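Side-chain contacts in putative hexulose 6 phosphate synthase (Salmonella typhimurium, PDB 3F4W), which is a putative enzyme of the orotidine 5'-phosphate decarboxylase / HUMPS family, built as a parallel beta/alpha barrel and found as a two-chain assembly: residues A[14-19]-A[45-50]; A[109-114]-A[137-142]. All coordinates share one frame; numbering follows the deposited sequence.

Contact 1. Residues A[14-19]-A[45-50]; sequences EAMVFM and KAIKEK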
loop_
_atom_site.group_PDB
_atom_site.type_symbol
_atom_site.label_atom_id
_atom_site.label_comp_id
_atom_site.label_asym_id
_atom_site.label_seq_id
_atom_site.Cartn_x
_atom_site.Cartn_y
_atom_site.Cartn_z
ATOM N N GLU A 14 -9.902 6.151 19.242
ATOM C CA GLU A 14 -11.239 6.302 18.682
ATOM C C GLU A 14 -11.836 4.952 18.294
ATOM O O GLU A 14 -13.025 4.713 18.493
ATOM C CB GLU A 14 -11.215 7.230 17.468
ATOM C CG GLU A 14 -11.021 8.693 17.814
ATOM C CD GLU A 14 -10.913 9.575 16.580
ATOM O OE1 GLU A 14 -10.585 9.049 15.494
ATOM O OE2 GLU A 14 -11.158 10.793 16.697
ATOM N N ALA A 15 -11.003 4.074 17.742
ATOM C CA ALA A 15 -11.453 2.760 17.293
ATOM C C ALA A 15 -11.817 1.854 18.463
ATOM O O ALA A 15 -12.781 1.092 18.392
ATOM C CB ALA A 15 -10.385 2.101 16.428
ATOM N N MET A 16 -11.035 1.930 19.533
ATOM C CA MET A 16 -11.288 1.112 20.715
ATOM C C MET A 16 -12.638 1.454 21.334
ATOM O O MET A 16 -13.367 0.571 21.792
ATOM C CB MET A 16 -10.169 1.295 21.742
ATOM C CG MET A 16 -8.807 0.861 21.234
ATOM S SD MET A 16 -8.712 -0.910 20.923
ATOM C CE MET A 16 -8.198 -1.517 22.526
ATOM N N VAL A 17 -12.969 2.740 21.340
ATOM C CA VAL A 17 -14.255 3.193 21.847
ATOM C C VAL A 17 -15.388 2.821 20.896
ATOM O O VAL A 17 -16.445 2.354 21.328
ATOM C CB VAL A 17 -14.265 4.712 22.061
ATOM C CG1 VAL A 17 -15.691 5.217 22.200
ATOM C CG2 VAL A 17 -13.429 5.078 23.278
ATOM N N PHE A 18 -15.164 3.023 19.600
ATOM C CA PHE A 18 -16.196 2.778 18.596
ATOM C C PHE A 18 -16.589 1.308 18.493
ATOM O O PHE A 18 -17.765 0.988 18.335
ATOM C CB PHE A 18 -15.756 3.298 17.223
ATOM C CG PHE A 18 -16.804 3.140 16.151
ATOM C CD1 PHE A 18 -17.806 4.085 15.998
ATOM C CD2 PHE A 18 -16.785 2.049 15.300
ATOM C CE1 PHE A 18 -18.772 3.942 15.015
ATOM C CE2 PHE A 18 -17.747 1.896 14.315
ATOM C CZ PHE A 18 -18.744 2.842 14.172
ATOM N N MET A 19 -15.606 0.416 18.574
ATOM C CA MET A 19 -15.870 -1.013 18.427
ATOM C C MET A 19 -16.849 -1.547 19.472
ATOM O O MET A 19 -17.629 -2.455 19.191
ATOM C CB MET A 19 -14.570 -1.822 18.448
ATOM C CG MET A 19 -13.811 -1.815 17.123
ATOM S SD MET A 19 -14.840 -2.184 15.683
ATOM C CE MET A 19 -15.592 -3.744 16.147
ATOM N N LYS A 45 -2.324 -5.320 17.276
ATOM C CA LYS A 45 -2.069 -5.922 18.578
ATOM C C LYS A 45 -3.141 -5.530 19.590
ATOM O O LYS A 45 -3.688 -6.381 20.291
ATOM C CB LYS A 45 -0.690 -5.506 19.092
ATOM C CG LYS A 45 0.465 -5.962 18.212
ATOM C CD LYS A 45 1.796 -5.419 18.714
ATOM C CE LYS A 45 2.971 -6.132 18.059
ATOM N NZ LYS A 45 4.282 -5.542 18.456
ATOM N N ALA A 46 -3.437 -4.235 19.652
ATOM C CA ALA A 46 -4.393 -3.703 20.616
ATOM C C ALA A 46 -5.804 -4.233 20.385
ATOM O O ALA A 46 -6.498 -4.608 21.328
ATOM C CB ALA A 46 -4.385 -2.182 20.574
ATOM N N ILE A 47 -6.232 -4.253 19.131
ATOM C CA ILE A 47 -7.580 -4.710 18.805
ATOM C C ILE A 47 -7.735 -6.214 19.034
ATOM O O ILE A 47 -8.734 -6.662 19.595
ATOM C CB ILE A 47 -7.960 -4.339 17.362
ATOM C CG1 ILE A 47 -8.177 -2.828 17.255
ATOM C CG2 ILE A 47 -9.207 -5.090 16.919
ATOM C CD1 ILE A 47 -8.328 -2.331 15.833
ATOM N N LYS A 48 -6.738 -6.986 18.610
ATOM C CA LYS A 48 -6.788 -8.436 18.756
ATOM C C LYS A 48 -6.737 -8.814 20.232
ATOM O O LYS A 48 -7.282 -9.839 20.641
ATOM C CB LYS A 48 -5.641 -9.103 17.989
ATOM C CG LYS A 48 -5.734 -10.617 17.918
ATOM C CD LYS A 48 -6.929 -11.078 17.094
ATOM C CE LYS A 48 -7.046 -12.598 17.114
ATOM N NZ LYS A 48 -8.170 -13.085 16.268
ATOM N N GLU A 49 -6.086 -7.970 21.026
ATOM C CA GLU A 49 -6.001 -8.176 22.466
ATOM C C GLU A 49 -7.345 -7.925 23.144
ATOM O O GLU A 49 -7.755 -8.676 24.030
ATOM C CB GLU A 49 -4.933 -7.260 23.067
ATOM C CG GLU A 49 -4.819 -7.321 24.581
ATOM C CD GLU A 49 -3.658 -6.492 25.111
ATOM O OE1 GLU A 49 -3.534 -5.314 24.713
ATOM O OE2 GLU A 49 -2.872 -7.020 25.926
ATOM N N LYS A 50 -8.032 -6.868 22.723
ATOM C CA LYS A 50 -9.307 -6.509 23.333
ATOM C C LYS A 50 -10.431 -7.442 22.885
ATOM O O LYS A 50 -11.313 -7.781 23.671
ATOM C CB LYS A 50 -9.669 -5.053 23.025
ATOM C CG LYS A 50 -10.822 -4.527 23.865
ATOM C CD LYS A 50 -11.165 -3.092 23.526
ATOM C CE LYS A 50 -12.306 -2.591 24.398
ATOM N NZ LYS A 50 -12.855 -1.295 23.915
#
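Met16 reaches from helix 12-22 across to helix 42-50 and lays its thioether against Ala46, Ile47 and Lys50. The apolar part of the contact belongs almost wholly to this one side chain. With CG beside the backbone N (chi1 -62°) and further bends at chi2 and chi3, the flexible chain curls so that its end, rather than its root, fills the gap where the axes of segments 14-19 and 45-50 come within 10.9 Å. Met16 CE sits 3.5 Å from Lys50 CD. The same methyl, Met16 CE, lies 4.3 Å from Ala46 CB, whose small size leaves room for the thioether end. Ile47 has a double task: its CG1 meets Met16 SD at 4.2 Å, and it also packs on Ile29, Val31 and Val56 of the barrel strands beneath.

The polar part is carried by Lys50. Its chain is extended throughout and runs past Met16 in the opposite direction, giving its methylenes to the methionine and its ammonium to the far helix. There its main partner is Asp20, in a salt bridge; a weak hydrogen bond of 2.9 Å from Lys50 NZ to Met16 O is the lesser one.

The axes of 14-19 and 45-50 make an angle of 26°, running in the same general direction, as expected for neighbouring outer helices of a beta/alpha barrel. A long amphipathic lysine suits the partly exposed edge, since it lies alongside the thioether and still pairs its charge. The chemistry implies an apolar seam over Ile47, with a paired lysine charge at its partly exposed edge.

Contact 2. Residues A[109-114]-A[137-142]; sequences DMICVD and TDQQAA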
loop_
_atom_site.group_PDB
_atom_site.type_symbol
_atom_site.label_atom_id
_atom_site.label_comp_id
_atom_site.label_asym_id
_atom_site.label_seq_id
_atom_site.Cartn_x
_atom_site.Cartn_y
_atom_site.Cartn_z
ATOM N N ASP A 109 -6.985 -8.128 -2.894
ATOM C CA ASP A 109 -7.873 -7.003 -3.167
ATOM C C ASP A 109 -7.757 -6.613 -4.629
ATOM O O ASP A 109 -6.697 -6.181 -5.084
ATOM C CB ASP A 109 -7.520 -5.820 -2.264
ATOM C CG ASP A 109 -8.464 -4.640 -2.441
ATOM O OD1 ASP A 109 -8.558 -3.818 -1.510
ATOM O OD2 ASP A 109 -9.109 -4.522 -3.498
ATOM N N MET A 110 -8.858 -6.758 -5.358
ATOM C CA MET A 110 -8.857 -6.602 -6.807
ATOM C C MET A 110 -9.134 -5.176 -7.257
ATOM O O MET A 110 -9.504 -4.947 -8.405
ATOM C CB MET A 110 -9.893 -7.542 -7.425
ATOM C CG MET A 110 -9.686 -8.990 -7.044
ATOM S SD MET A 110 -8.168 -9.642 -7.749
ATOM C CE MET A 110 -8.617 -9.690 -9.477
ATOM N N ILE A 111 -8.954 -4.218 -6.357
ATOM C CA ILE A 111 -9.180 -2.821 -6.707
ATOM C C ILE A 111 -8.327 -2.409 -7.914
ATOM O O ILE A 111 -7.144 -2.737 -7.992
ATOM C CB ILE A 111 -8.927 -1.883 -5.502
ATOM C CG1 ILE A 111 -9.211 -0.426 -5.879
ATOM C CG2 ILE A 111 -7.504 -2.042 -4.973
ATOM C CD1 ILE A 111 -8.972 0.545 -4.743
ATOM N N CYS A 112 -8.953 -1.720 -8.865
ATOM C CA CYS A 112 -8.266 -1.201 -10.054
ATOM C C CYS A 112 -7.744 -2.251 -11.029
ATOM O O CYS A 112 -6.953 -1.928 -11.909
ATOM C CB CYS A 112 -7.120 -0.277 -9.652
ATOM S SG CYS A 112 -7.672 1.305 -9.031
ATOM N N VAL A 113 -8.161 -3.502 -10.878
ATOM C CA VAL A 113 -7.767 -4.527 -11.838
ATOM C C VAL A 113 -8.511 -4.302 -13.156
ATOM O O VAL A 113 -9.741 -4.256 -13.185
ATOM C CB VAL A 113 -8.025 -5.947 -11.300
ATOM C CG1 VAL A 113 -7.967 -6.969 -12.426
ATOM C CG2 VAL A 113 -7.018 -6.287 -10.211
ATOM N N ASP A 114 -7.754 -4.154 -14.241
ATOM C CA ASP A 114 -8.316 -3.794 -15.544
ATOM C C ASP A 114 -9.028 -4.943 -16.255
ATOM O O ASP A 114 -10.115 -4.762 -16.797
ATOM C CB ASP A 114 -7.231 -3.203 -16.453
ATOM C CG ASP A 114 -7.060 -1.704 -16.261
ATOM O OD1 ASP A 114 -5.919 -1.207 -16.394
ATOM O OD2 ASP A 114 -8.070 -1.024 -15.976
ATOM N N THR A 137 -12.642 4.047 -2.108
ATOM C CA THR A 137 -13.375 5.207 -1.616
ATOM C C THR A 137 -13.241 6.414 -2.550
ATOM O O THR A 137 -14.188 7.179 -2.712
ATOM C CB THR A 137 -12.966 5.586 -0.177
ATOM O OG1 THR A 137 -11.555 5.824 -0.122
ATOM C CG2 THR A 137 -13.332 4.467 0.804
ATOM N N ASP A 138 -12.073 6.589 -3.165
ATOM C CA ASP A 138 -11.900 7.664 -4.142
ATOM C C ASP A 138 -12.796 7.421 -5.359
ATOM O O ASP A 138 -13.418 8.345 -5.894
ATOM C CB ASP A 138 -10.436 7.787 -4.580
ATOM C CG ASP A 138 -9.516 8.181 -3.441
ATOM O OD1 ASP A 138 -10.000 8.754 -2.444
ATOM O OD2 ASP A 138 -8.302 7.919 -3.540
ATOM N N GLN A 139 -12.865 6.171 -5.799
ATOM C CA GLN A 139 -13.744 5.821 -6.907
ATOM C C GLN A 139 -15.218 6.009 -6.543
ATOM O O GLN A 139 -16.004 6.490 -7.356
ATOM C CB GLN A 139 -13.469 4.396 -7.391
ATOM C CG GLN A 139 -12.135 4.248 -8.098
ATOM C CD GLN A 139 -11.801 2.804 -8.418
ATOM O OE1 GLN A 139 -12.089 1.900 -7.636
ATOM N NE2 GLN A 139 -11.190 2.581 -9.578
ATOM N N GLN A 140 -15.588 5.637 -5.321
ATOM C CA GLN A 140 -16.957 5.844 -4.848
ATOM C C GLN A 140 -17.338 7.319 -4.876
ATOM O O GLN A 140 -18.474 7.668 -5.194
ATOM C CB GLN A 140 -17.127 5.319 -3.425
ATOM C CG GLN A 140 -16.841 3.841 -3.256
ATOM C CD GLN A 140 -16.705 3.463 -1.800
ATOM O OE1 GLN A 140 -17.416 3.990 -0.946
ATOM N NE2 GLN A 140 -15.782 2.556 -1.504
ATOM N N ALA A 141 -16.391 8.181 -4.523
ATOM C CA ALA A 141 -16.646 9.616 -4.516
ATOM C C ALA A 141 -17.045 10.082 -5.908
ATOM O O ALA A 141 -17.742 11.086 -6.062
ATOM C CB ALA A 141 -15.423 10.370 -4.031
ATOM N N ALA A 142 -16.601 9.344 -6.920
ATOM C CA ALA A 142 -16.921 9.671 -8.304
ATOM C C ALA A 142 -18.162 8.919 -8.797
ATOM O O ALA A 142 -18.449 8.886 -9.997
ATOM C CB ALA A 142 -15.716 9.401 -9.213
HETATM O O HOH W 1 -11.711 -0.831 -8.615
#
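Cys112 and Ile111, in the loop that follows strand 105-109, meet the end of Gln139, which extends from the short helix 137-141. Direct contact is slight. Cys112 SG lies 3.8 Å from Gln139 NE2. Ile111 CG1 is 4.1 Å from Gln139 OE1. The firmer side is the loop itself. Asp109 OD2 accepts from Ile111 N at 2.9 Å, forming an Asx turn, while Asp109 OD1 bonds to His134. A type II beta turn from Met110 to Val113 follows, with Cys112 in its left-handed third position.

The looser side is bridged by water. One water accepts from Cys112 N at 2.9 Å and lies 2.9 Å from Gln139 OE1, to which it can donate. Glutamine suits this place because its chain runs out straight (chi2 173°) and carries a donor and an acceptor across a gap that the backbones leave wide. Gln139 OE1 also accepts from Gly136 N, and Gln139 NE2 bonds to Asp88 of the second subunit, while Cys112 packs on Met63 of that subunit. With both ends of its amide engaged, Gln139 is probably fixed in rotation. The chemistry thus implies a hydrated joint between loop and short helix, at the subunit interface, where water and Asp88 share one amide.

Contacts 1 and 2 lie on opposite sides of the chain's centre, their own centres 27 Å apart and their nearest atoms about 14 Å apart, so neither touches the other. They share no helix or strand. Contact 1 joins two outer helices and buries 258 Å², largely through a methionine and the methylenes of a lysine, with charge at its edge. Contact 2 joins a loop after one strand to a short helix after the next and buries just 93 Å², relying on an amide and water. Both are partly buried, but their settings differ: no other chain of the assembly touches 14-19 or 45-50, whereas 109-114 and 137-142 meet the second subunit.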